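Local coordinates for mitotic checkpoint control protein kinase BUB1 (Drosophila melanogaster, PDB 6JKM) that probably binds ATP and phosphorylates proteins in the mitotic checkpoint, here represented by its C-terminal protein kinase domain, at residues Gly68-Gly73 against Lys81-Gln86; Arg88-Trp93 against Asn125-Ile130; His180-Pro185 against Phe208-Asp213. All blocks are in the same frame, centred on the assembly; numbering follows the deposited sequence.

Contact 1: residues Gly68-Gly73 against Lys81-Gln86. With ADP (adenosine-5'-diphosphate), chain B.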
loop_
_atom_site.group_PDB
_atom_site.type_symbol
_atom_site.label_atom_id
_atom_site.label_comp_id
_atom_site.label_asym_id
_atom_site.label_seq_id
_atom_site.Cartn_x
_atom_site.Cartn_y
_atom_site.Cartn_z
ATOM N N GLY A 68 -18.344 4.552 -3.495
ATOM C CA GLY A 68 -18.062 3.134 -3.413
ATOM C C GLY A 68 -18.153 2.547 -2.021
ATOM O O GLY A 68 -18.605 3.206 -1.083
ATOM N N SER A 69 -17.735 1.292 -1.886
ATOM C CA SER A 69 -17.725 0.638 -0.584
ATOM C C SER A 69 -16.859 -0.596 -0.602
ATOM O O SER A 69 -16.509 -1.104 -1.669
ATOM C CB SER A 69 -19.144 0.259 -0.150
ATOM O OG SER A 69 -19.666 -0.733 -1.011
ATOM N N VAL A 70 -16.485 -1.060 0.587
ATOM C CA VAL A 70 -15.858 -2.369 0.732
ATOM C C VAL A 70 -16.716 -3.225 1.655
ATOM O O VAL A 70 -17.119 -2.775 2.743
ATOM C CB VAL A 70 -14.414 -2.279 1.301
ATOM C CG1 VAL A 70 -13.855 -3.664 1.542
ATOM C CG2 VAL A 70 -13.497 -1.474 0.367
ATOM N N TYR A 71 -16.982 -4.452 1.222
ATOM C CA TYR A 71 -17.743 -5.437 1.985
ATOM C C TYR A 71 -16.912 -6.689 2.239
ATOM O O TYR A 71 -16.087 -7.050 1.415
ATOM C CB TYR A 71 -19.033 -5.818 1.232
ATOM C CG TYR A 71 -20.159 -4.836 1.474
ATOM C CD1 TYR A 71 -20.179 -3.594 0.849
ATOM C CD2 TYR A 71 -21.169 -5.126 2.391
ATOM C CE1 TYR A 71 -21.196 -2.672 1.120
ATOM C CE2 TYR A 71 -22.189 -4.228 2.648
ATOM C CZ TYR A 71 -22.201 -3.004 2.008
ATOM O OH TYR A 71 -23.225 -2.106 2.282
ATOM N N VAL A 72 -17.123 -7.349 3.375
ATOM C CA VAL A 72 -16.583 -8.700 3.549
ATOM C C VAL A 72 -17.661 -9.707 3.157
ATOM O O VAL A 72 -18.856 -9.471 3.377
ATOM C CB VAL A 72 -16.089 -8.963 4.993
ATOM C CG1 VAL A 72 -17.177 -8.638 6.023
ATOM C CG2 VAL A 72 -15.573 -10.399 5.148
ATOM N N GLY A 73 -17.233 -10.816 2.562
ATOM C CA GLY A 73 -18.142 -11.852 2.111
ATOM C C GLY A 73 -17.421 -13.176 2.051
ATOM O O GLY A 73 -16.342 -13.324 2.634
ATOM N N LYS A 81 -12.980 -16.394 2.699
ATOM C CA LYS A 81 -13.452 -15.032 2.931
ATOM C C LYS A 81 -12.851 -14.094 1.898
ATOM O O LYS A 81 -11.670 -14.198 1.569
ATOM C CB LYS A 81 -13.072 -14.554 4.334
ATOM C CG LYS A 81 -14.120 -14.742 5.406
ATOM C CD LYS A 81 -13.582 -14.186 6.725
ATOM C CE LYS A 81 -14.613 -14.248 7.834
ATOM N NZ LYS A 81 -14.078 -13.638 9.098
ATOM N N VAL A 82 -13.661 -13.165 1.413
ATOM C CA VAL A 82 -13.213 -12.244 0.383
ATOM C C VAL A 82 -13.573 -10.805 0.741
ATOM O O VAL A 82 -14.509 -10.557 1.504
ATOM C CB VAL A 82 -13.834 -12.569 -1.002
ATOM C CG1 VAL A 82 -13.412 -13.963 -1.500
ATOM C CG2 VAL A 82 -15.367 -12.421 -0.957
ATOM N N ALA A 83 -12.813 -9.862 0.183
ATOM C CA ALA A 83 -13.229 -8.464 0.157
ATOM C C ALA A 83 -13.924 -8.200 -1.166
ATOM O O ALA A 83 -13.486 -8.691 -2.204
ATOM C CB ALA A 83 -12.045 -7.524 0.329
ATOM N N LEU A 84 -14.992 -7.416 -1.127
ATOM C CA LEU A 84 -15.661 -7.003 -2.350
ATOM C C LEU A 84 -15.568 -5.492 -2.427
ATOM O O LEU A 84 -16.055 -4.800 -1.543
ATOM C CB LEU A 84 -17.121 -7.481 -2.377
ATOM C CG LEU A 84 -17.263 -9.006 -2.253
ATOM C CD1 LEU A 84 -17.741 -9.401 -0.875
ATOM C CD2 LEU A 84 -18.203 -9.565 -3.330
ATOM N N LYS A 85 -14.901 -4.977 -3.449
ATOM C CA LYS A 85 -14.698 -3.538 -3.531
ATOM C C LYS A 85 -15.484 -2.980 -4.695
ATOM O O LYS A 85 -15.258 -3.353 -5.851
ATOM C CB LYS A 85 -13.205 -3.202 -3.678
ATOM C CG LYS A 85 -12.909 -1.700 -3.718
ATOM C CD LYS A 85 -11.385 -1.447 -3.801
ATOM C CE LYS A 85 -11.092 0.050 -3.782
ATOM N NZ LYS A 85 -9.636 0.321 -3.536
ATOM N N GLN A 86 -16.414 -2.088 -4.378
ATOM C CA GLN A 86 -17.282 -1.493 -5.381
ATOM C C GLN A 86 -16.962 -0.031 -5.560
ATOM O O GLN A 86 -16.753 0.676 -4.577
ATOM C CB GLN A 86 -18.735 -1.652 -4.983
ATOM C CG GLN A 86 -19.692 -0.978 -5.952
ATOM C CD GLN A 86 -21.084 -1.507 -5.795
ATOM O OE1 GLN A 86 -21.715 -1.301 -4.766
ATOM N NE2 GLN A 86 -21.575 -2.198 -6.808
HETATM P PB ADP B . -10.131 2.873 -0.953
HETATM O O1B ADP B . -11.519 3.373 -0.739
HETATM O O2B ADP B . -9.681 3.002 -2.396
HETATM O O3B ADP B . -9.141 3.436 0.055
HETATM P PA ADP B . -9.181 0.220 -0.165
HETATM O O1A ADP B . -9.026 -0.867 -1.218
HETATM O O2A ADP B . -7.974 0.910 0.418
HETATM O O3A ADP B . -10.301 1.279 -0.662
HETATM O "O5'" ADP B . -9.961 -0.409 1.109
HETATM C "C5'" ADP B . -10.417 0.442 2.166
HETATM C "C4'" ADP B . -10.245 -0.258 3.519
HETATM O "O4'" ADP B . -11.022 -1.466 3.562
HETATM C "C3'" ADP B . -8.826 -0.736 3.745
HETATM O "O3'" ADP B . -7.987 0.277 4.308
HETATM C "C2'" ADP B . -9.048 -1.875 4.718
HETATM O "O2'" ADP B . -9.200 -1.290 6.026
HETATM C "C1'" ADP B . -10.353 -2.510 4.259
HETATM N N9 ADP B . -9.980 -3.564 3.282
HETATM C C8 ADP B . -9.824 -3.400 1.944
HETATM N N7 ADP B . -9.459 -4.561 1.346
HETATM C C5 ADP B . -9.359 -5.499 2.309
HETATM C C6 ADP B . -9.024 -6.932 2.363
HETATM N N6 ADP B . -8.693 -7.635 1.238
HETATM N N1 ADP B . -9.045 -7.526 3.580
HETATM C C2 ADP B . -9.372 -6.866 4.702
HETATM N N3 ADP B . -9.702 -5.562 4.718
HETATM C C4 ADP B . -9.706 -4.839 3.574
#

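Contact 2: residues Arg88-Trp93 against Asn125-Ile130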
loop_
_atom_site.group_PDB
_atom_site.type_symbol
_atom_site.label_atom_id
_atom_site.label_comp_id
_atom_site.label_asym_id
_atom_site.label_seq_id
_atom_site.Cartn_x
_atom_site.Cartn_y
_atom_site.Cartn_z
ATOM N N ARG A 88 -17.985 3.550 -8.150
ATOM C CA ARG A 88 -18.644 4.311 -9.216
ATOM C C ARG A 88 -17.855 5.596 -9.472
ATOM O O ARG A 88 -17.540 6.318 -8.521
ATOM C CB ARG A 88 -20.074 4.699 -8.828
ATOM C CG ARG A 88 -21.034 3.563 -8.571
ATOM C CD ARG A 88 -22.216 4.050 -7.706
ATOM N NE ARG A 88 -22.138 3.487 -6.355
ATOM C CZ ARG A 88 -21.785 4.165 -5.264
ATOM N NH1 ARG A 88 -21.508 5.464 -5.330
ATOM N NH2 ARG A 88 -21.734 3.544 -4.094
ATOM N N PRO A 89 -17.528 5.891 -10.737
ATOM C CA PRO A 89 -17.718 5.031 -11.906
ATOM C C PRO A 89 -16.760 3.855 -11.899
ATOM O O PRO A 89 -15.944 3.729 -10.979
ATOM C CB PRO A 89 -17.423 5.967 -13.079
ATOM C CG PRO A 89 -16.519 6.985 -12.526
ATOM C CD PRO A 89 -17.006 7.212 -11.123
ATOM N N THR A 90 -16.879 3.002 -12.908
ATOM C CA THR A 90 -16.032 1.834 -13.023
ATOM C C THR A 90 -14.565 2.225 -12.949
ATOM O O THR A 90 -14.099 3.110 -13.672
ATOM C CB THR A 90 -16.301 1.105 -14.321
ATOM O OG1 THR A 90 -17.703 0.836 -14.404
ATOM C CG2 THR A 90 -15.519 -0.196 -14.375
ATOM N N ASN A 91 -13.830 1.594 -12.048
ATOM C CA ASN A 91 -12.420 1.902 -11.968
ATOM C C ASN A 91 -11.598 0.882 -12.787
ATOM O O ASN A 91 -11.125 -0.147 -12.262
ATOM C CB ASN A 91 -11.973 1.964 -10.504
ATOM C CG ASN A 91 -10.664 2.721 -10.332
ATOM O OD1 ASN A 91 -9.845 2.769 -11.251
ATOM N ND2 ASN A 91 -10.453 3.299 -9.154
ATOM N N TYR A 92 -11.449 1.174 -14.082
ATOM C CA TYR A 92 -10.675 0.315 -14.966
ATOM C C TYR A 92 -9.217 0.360 -14.576
ATOM O O TYR A 92 -8.516 -0.645 -14.678
ATOM C CB TYR A 92 -10.823 0.735 -16.445
ATOM C CG TYR A 92 -12.238 0.573 -16.986
ATOM C CD1 TYR A 92 -12.681 -0.653 -17.478
ATOM C CD2 TYR A 92 -13.138 1.640 -16.966
ATOM C CE1 TYR A 92 -13.988 -0.810 -17.959
ATOM C CE2 TYR A 92 -14.447 1.498 -17.446
ATOM C CZ TYR A 92 -14.862 0.270 -17.933
ATOM O OH TYR A 92 -16.149 0.113 -18.400
ATOM N N TRP A 93 -8.763 1.536 -14.153
ATOM C CA TRP A 93 -7.341 1.779 -13.964
ATOM C C TRP A 93 -6.797 0.919 -12.850
ATOM O O TRP A 93 -5.686 0.395 -12.948
ATOM C CB TRP A 93 -7.074 3.248 -13.660
ATOM C CG TRP A 93 -5.612 3.577 -13.479
ATOM C CD1 TRP A 93 -4.976 3.853 -12.310
ATOM C CD2 TRP A 93 -4.619 3.678 -14.522
ATOM N NE1 TRP A 93 -3.647 4.123 -12.552
ATOM C CE2 TRP A 93 -3.406 4.009 -13.879
ATOM C CE3 TRP A 93 -4.644 3.508 -15.905
ATOM C CZ2 TRP A 93 -2.229 4.189 -14.607
ATOM C CZ3 TRP A 93 -3.468 3.678 -16.611
ATOM C CH2 TRP A 93 -2.278 4.016 -15.960
ATOM N N ASN A 125 -21.761 1.071 -15.285
ATOM C CA ASN A 125 -21.918 2.070 -14.229
ATOM C C ASN A 125 -20.913 1.949 -13.084
ATOM O O ASN A 125 -20.583 2.935 -12.409
ATOM C CB ASN A 125 -23.330 1.963 -13.639
ATOM C CG ASN A 125 -23.615 0.565 -13.052
ATOM O OD1 ASN A 125 -23.334 -0.470 -13.686
ATOM N ND2 ASN A 125 -24.141 0.538 -11.817
ATOM N N SER A 126 -20.448 0.733 -12.839
ATOM C CA SER A 126 -19.817 0.440 -11.559
ATOM C C SER A 126 -19.004 -0.838 -11.710
ATOM O O SER A 126 -19.317 -1.657 -12.564
ATOM C CB SER A 126 -20.896 0.309 -10.462
ATOM O OG SER A 126 -20.375 -0.247 -9.263
ATOM N N SER A 127 -17.933 -0.979 -10.932
ATOM C CA SER A 127 -17.157 -2.213 -10.915
ATOM C C SER A 127 -17.232 -2.833 -9.529
ATOM O O SER A 127 -17.407 -2.118 -8.536
ATOM C CB SER A 127 -15.693 -1.955 -11.309
ATOM O OG SER A 127 -15.092 -0.948 -10.503
ATOM N N VAL A 128 -17.118 -4.157 -9.461
ATOM C CA VAL A 128 -16.868 -4.838 -8.184
ATOM C C VAL A 128 -15.636 -5.743 -8.336
ATOM O O VAL A 128 -15.617 -6.622 -9.195
ATOM C CB VAL A 128 -18.061 -5.697 -7.719
ATOM C CG1 VAL A 128 -17.687 -6.449 -6.453
ATOM C CG2 VAL A 128 -19.308 -4.834 -7.477
ATOM N N TYR A 129 -14.613 -5.512 -7.520
ATOM C CA TYR A 129 -13.426 -6.355 -7.515
ATOM C C TYR A 129 -13.393 -7.226 -6.262
ATOM O O TYR A 129 -13.604 -6.751 -5.137
ATOM C CB TYR A 129 -12.150 -5.497 -7.621
ATOM C CG TYR A 129 -12.109 -4.687 -8.913
ATOM C CD1 TYR A 129 -12.438 -5.273 -10.124
ATOM C CD2 TYR A 129 -11.751 -3.337 -8.915
ATOM C CE1 TYR A 129 -12.425 -4.542 -11.309
ATOM C CE2 TYR A 129 -11.732 -2.594 -10.112
ATOM C CZ TYR A 129 -12.072 -3.201 -11.289
ATOM O OH TYR A 129 -12.067 -2.476 -12.467
ATOM N N ILE A 130 -13.108 -8.505 -6.466
ATOM C CA ILE A 130 -13.063 -9.475 -5.374
ATOM C C ILE A 130 -11.648 -9.985 -5.121
ATOM O O ILE A 130 -10.975 -10.438 -6.044
ATOM C CB ILE A 130 -13.999 -10.658 -5.690
ATOM C CG1 ILE A 130 -15.421 -10.126 -5.865
ATOM C CG2 ILE A 130 -13.930 -11.708 -4.591
ATOM C CD1 ILE A 130 -16.496 -11.197 -6.180
HETATM O O HOH W 1 -22.471 0.933 -7.503
#

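Contact 3: residues His180-Pro185 against Phe208-Asp213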
loop_
_atom_site.group_PDB
_atom_site.type_symbol
_atom_site.label_atom_id
_atom_site.label_comp_id
_atom_site.label_asym_id
_atom_site.label_seq_id
_atom_site.Cartn_x
_atom_site.Cartn_y
_atom_site.Cartn_z
ATOM N N HIS A 180 3.104 3.413 -6.422
ATOM C CA HIS A 180 1.800 3.169 -5.785
ATOM C C HIS A 180 1.040 4.478 -5.633
ATOM O O HIS A 180 -0.157 4.561 -5.927
ATOM C CB HIS A 180 1.960 2.496 -4.415
ATOM C CG HIS A 180 0.663 2.184 -3.748
ATOM N ND1 HIS A 180 0.010 3.080 -2.931
ATOM C CD2 HIS A 180 -0.131 1.084 -3.806
ATOM C CE1 HIS A 180 -1.119 2.548 -2.497
ATOM N NE2 HIS A 180 -1.233 1.339 -3.021
ATOM N N ALA A 181 1.758 5.491 -5.149
ATOM C CA ALA A 181 1.277 6.884 -5.080
ATOM C C ALA A 181 0.235 7.139 -3.999
ATOM O O ALA A 181 -0.271 8.257 -3.888
ATOM C CB ALA A 181 0.724 7.332 -6.451
ATOM N N ASP A 182 -0.089 6.125 -3.202
ATOM C CA ASP A 182 -1.001 6.318 -2.077
ATOM C C ASP A 182 -0.533 5.455 -0.902
ATOM O O ASP A 182 -1.331 4.802 -0.240
ATOM C CB ASP A 182 -2.439 5.976 -2.495
ATOM C CG ASP A 182 -3.499 6.619 -1.591
ATOM O OD1 ASP A 182 -3.176 7.570 -0.853
ATOM O OD2 ASP A 182 -4.674 6.183 -1.640
ATOM N N ILE A 183 0.778 5.461 -0.655
ATOM C CA ILE A 183 1.351 4.726 0.469
ATOM C C ILE A 183 0.917 5.326 1.806
ATOM O O ILE A 183 1.338 6.418 2.155
ATOM C CB ILE A 183 2.891 4.720 0.410
ATOM C CG1 ILE A 183 3.374 4.092 -0.913
ATOM C CG2 ILE A 183 3.475 3.963 1.615
ATOM C CD1 ILE A 183 3.269 2.597 -0.950
ATOM N N LYS A 184 0.061 4.619 2.538
ATOM C CA LYS A 184 -0.323 5.039 3.873
ATOM C C LYS A 184 -0.699 3.790 4.662
ATOM O O LYS A 184 -0.837 2.721 4.063
ATOM C CB LYS A 184 -1.460 6.067 3.817
ATOM C CG LYS A 184 -2.670 5.696 3.019
ATOM C CD LYS A 184 -3.681 6.849 3.149
ATOM C CE LYS A 184 -4.530 7.038 1.921
ATOM N NZ LYS A 184 -5.340 8.319 1.995
ATOM N N PRO A 185 -0.836 3.896 6.001
ATOM C CA PRO A 185 -1.026 2.657 6.767
ATOM C C PRO A 185 -2.306 1.930 6.383
ATOM O O PRO A 185 -2.356 0.698 6.517
ATOM C CB PRO A 185 -1.101 3.148 8.225
ATOM C CG PRO A 185 -0.396 4.492 8.209
ATOM C CD PRO A 185 -0.810 5.076 6.885
ATOM N N PHE A 208 -4.570 0.044 -5.603
ATOM C CA PHE A 208 -3.788 0.626 -6.684
ATOM C C PHE A 208 -4.604 1.620 -7.518
ATOM O O PHE A 208 -4.299 1.856 -8.687
ATOM C CB PHE A 208 -3.236 -0.494 -7.563
ATOM C CG PHE A 208 -2.406 -1.469 -6.797
ATOM C CD1 PHE A 208 -1.151 -1.112 -6.342
ATOM C CD2 PHE A 208 -2.886 -2.723 -6.496
ATOM C CE1 PHE A 208 -0.384 -1.990 -5.600
ATOM C CE2 PHE A 208 -2.115 -3.615 -5.760
ATOM C CZ PHE A 208 -0.868 -3.244 -5.315
ATOM N N GLY A 209 -5.623 2.212 -6.903
ATOM C CA GLY A 209 -6.530 3.116 -7.604
ATOM C C GLY A 209 -5.879 4.320 -8.271
ATOM O O GLY A 209 -6.324 4.762 -9.328
ATOM N N VAL A 210 -4.832 4.872 -7.665
ATOM C CA VAL A 210 -4.166 6.024 -8.278
ATOM C C VAL A 210 -2.697 5.762 -8.629
ATOM O O VAL A 210 -1.885 6.694 -8.728
ATOM C CB VAL A 210 -4.265 7.267 -7.366
ATOM C CG1 VAL A 210 -5.744 7.655 -7.170
ATOM C CG2 VAL A 210 -3.576 7.028 -6.030
ATOM N N SER A 211 -2.354 4.494 -8.840
ATOM C CA SER A 211 -0.967 4.139 -9.101
ATOM C C SER A 211 -0.514 4.674 -10.454
ATOM O O SER A 211 -1.339 4.968 -11.318
ATOM C CB SER A 211 -0.776 2.621 -9.039
ATOM O OG SER A 211 -1.083 2.154 -7.736
ATOM N N ILE A 212 0.799 4.814 -10.613
ATOM C CA ILE A 212 1.378 5.307 -11.856
ATOM C C ILE A 212 2.239 4.233 -12.523
ATOM O O ILE A 212 3.150 3.681 -11.898
ATOM C CB ILE A 212 2.230 6.564 -11.605
ATOM C CG1 ILE A 212 1.358 7.686 -11.016
ATOM C CG2 ILE A 212 2.928 7.007 -12.884
ATOM C CD1 ILE A 212 2.160 8.784 -10.356
ATOM N N ASP A 213 1.960 3.937 -13.788
ATOM C CA ASP A 213 2.780 2.983 -14.530
ATOM C C ASP A 213 3.806 3.722 -15.376
ATOM O O ASP A 213 3.465 4.280 -16.414
ATOM C CB ASP A 213 1.926 2.077 -15.413
ATOM C CG ASP A 213 2.763 1.017 -16.137
ATOM O OD1 ASP A 213 3.996 0.953 -15.906
ATOM O OD2 ASP A 213 2.200 0.233 -16.928
HETATM O O HOH W 2 -3.219 3.744 -5.373
#

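Contact 1: residues Gly68-Gly73 against Lys81-Gln86
Residues Ser69 to Gly73 and Val82 to Gln86 pair as the two arms of an antiparallel beta hairpin, strands 68-75 and 81-87, in the mostly antiparallel sheet of the kinase N-lobe. It exemplifies one backbone ladder carrying two very different faces. Ser69-Gln86, Tyr71-Leu84 and Gly73-Val82 are hydrogen-bonded pairs with two bonds each, the shortest from Leu84 N to Tyr71 O at 2.8 Å. The intervening Val70-Lys85 and Val72-Ala83 pairs are non-hydrogen-bonded, and there the CA-H groups point to carbonyls of the neighbouring rungs, as Val70 CA does to Leu84 O (3.3 Å).

On the face of Tyr71 and Leu84, the leucine leans across the strands until CD1 lies 3.8 Å from Gly73 N; a CB on that glycine would collide with the methyl. Ser69 OG sits in plane at the edge of the Tyr71 ring, while the Gln86 amide bonds to the backbone of Lys41 and Leu43.

The other face receives ADP. Val70 CG2 comes within 3.8 Å of ADP O5', and Ala83 CB lies 3.5 Å from N6 of the adenine. With CG anti to the backbone N (chi1 -178°) and the later torsions extended too, Lys85 spans the gap to the phosphates, where NZ bonds ADP O1A at 2.7 Å and O2B at 2.9 Å, as well as the bridging O3A; Glu94 forms a salt bridge to the same nitrogen. The end of the glycine-rich loop at Gly68, a valine packed on the nucleotide and a lysine bound to both phosphates are characteristic of the protein kinase nucleotide pocket.

Contact 2: residues Arg88-Trp93 against Asn125-Ile130
Asn91 uses both of its backbone polar groups against strand 127-130: its N-H goes to Ser127 and its carbonyl to Tyr129. Asn91 N donates to Ser127 OG at 3.2 Å along a nearly straight line (165° at the hydrogen). The serine hydroxyl stands between its own backbone N and carbonyl carbon (chi1 54°), the rotation that turns it to this donor. Tyr129 OH donates to Asn91 O over a short 2.5 Å; the oxygen lies in plane at the edge of the phenol ring, yet the hydroxyl stands well above the plane of the carbonyl itself.

As N-cap of helix 92-104, the Asn91 side chain accepts from Glu94 N with OD1, and ND2 is held by Glu87 OE1. Thr90 shows why proximity alone is a poor guide: OG1 lies 3.2 Å from Ser126 N, but the angle is wrong for a bond, and its partner is Gly123 O. The methyl of the same threonine does touch, CG2 packing 3.5 Å from Ser127 CB.

Toward the loop end, a water accepts from Arg88 NE at 2.8 Å, in the guanidinium plane, and pairs with Ser126 OG at 3.0 Å. Arg88 NH1 goes on to Ala66 O. Next in the chain, Pro89, which follows a cis peptide, turns its CA to Asn125 O at 3.6 Å. Both backbone groups of Asn91 are thus matched by side-chain hydroxyls. The arrangement belongs to the kinase N-lobe, where the linker from the lysine-bearing strand and the capped start of helix C, helix 92-104, rest on strand 127-132.

Contact 3: residues His180-Pro185 against Phe208-Asp213
The carbonyl of His180 is the main polar meeting point with Val210 and Ser211. Ser211 OG donates to His180 O at 3.2 Å, and the CA of the same serine adds a CA-H...O contact to that oxygen. A water donates to it as well and accepts from Val210 N at 3.0 Å, so it ties the type I turn Phe208-Ser211 to the facing loop.

Hydrogen bonds also fix the imidazole. ND1 of His180 accepts from Asp182 N at 3.1 Å, tilted 28° from the ring plane, while NE2 bonds Ile206 O.

The one aromatic pair is His180 with Phe208, whose rings meet obliquely, planes at 70° and centroids 5.4 Å apart. CG of the histidine is anti to its main-chain nitrogen (chi1 -178°), which brings CD2 to 3.5 Å from Phe208 CD1. Without the imidazole, as with an alanine here, Ile206 O and Asp182 N would probably lose their partner and a gap would open beside the Phe208 ring.

In apolar packing, Ala181 CB fits between Val210 and Ile212, 4.3 Å from Val210 CG2, and Asp182 CB lies 3.9 Å from the same Val210 methyl. Beyond, Phe208 rests on Ile97 and Ile101 of helix 92-104.

These segments hold the His-Arg-Asp motif, with alanine in its middle position, and the Phe-Gly of the Asp-Phe-Gly motif. Histidine against phenylalanine is consistent with a step of the regulatory spine, as in other protein kinases; the chemistry implies that polar bonds fix the histidine while the Phe208 ring is met here by van der Waals contact.

Overall arrangement
Along the chain the contacts come in series, each closing before the next opens, all within one protein kinase domain. Contacts 1 and 2 have centres 12 Å apart and share the N-lobe sheet, where strands 81-87 and 127-132 are neighbours joined by a probable Lys85 N to Tyr129 O bond. Contact 3 lies about 7 Å from the centre of the chain, 19 Å from contact 1 and 17 Å from contact 2, centre to centre. It meets contact 2 through a probable hydrogen bond from Trp93 NE1 to Ser211 O, but does not touch contact 1. Helix 92-104 also reaches contact 1, Glu94 pairing with Lys85, which is consistent with the helix C-in arrangement of protein kinases.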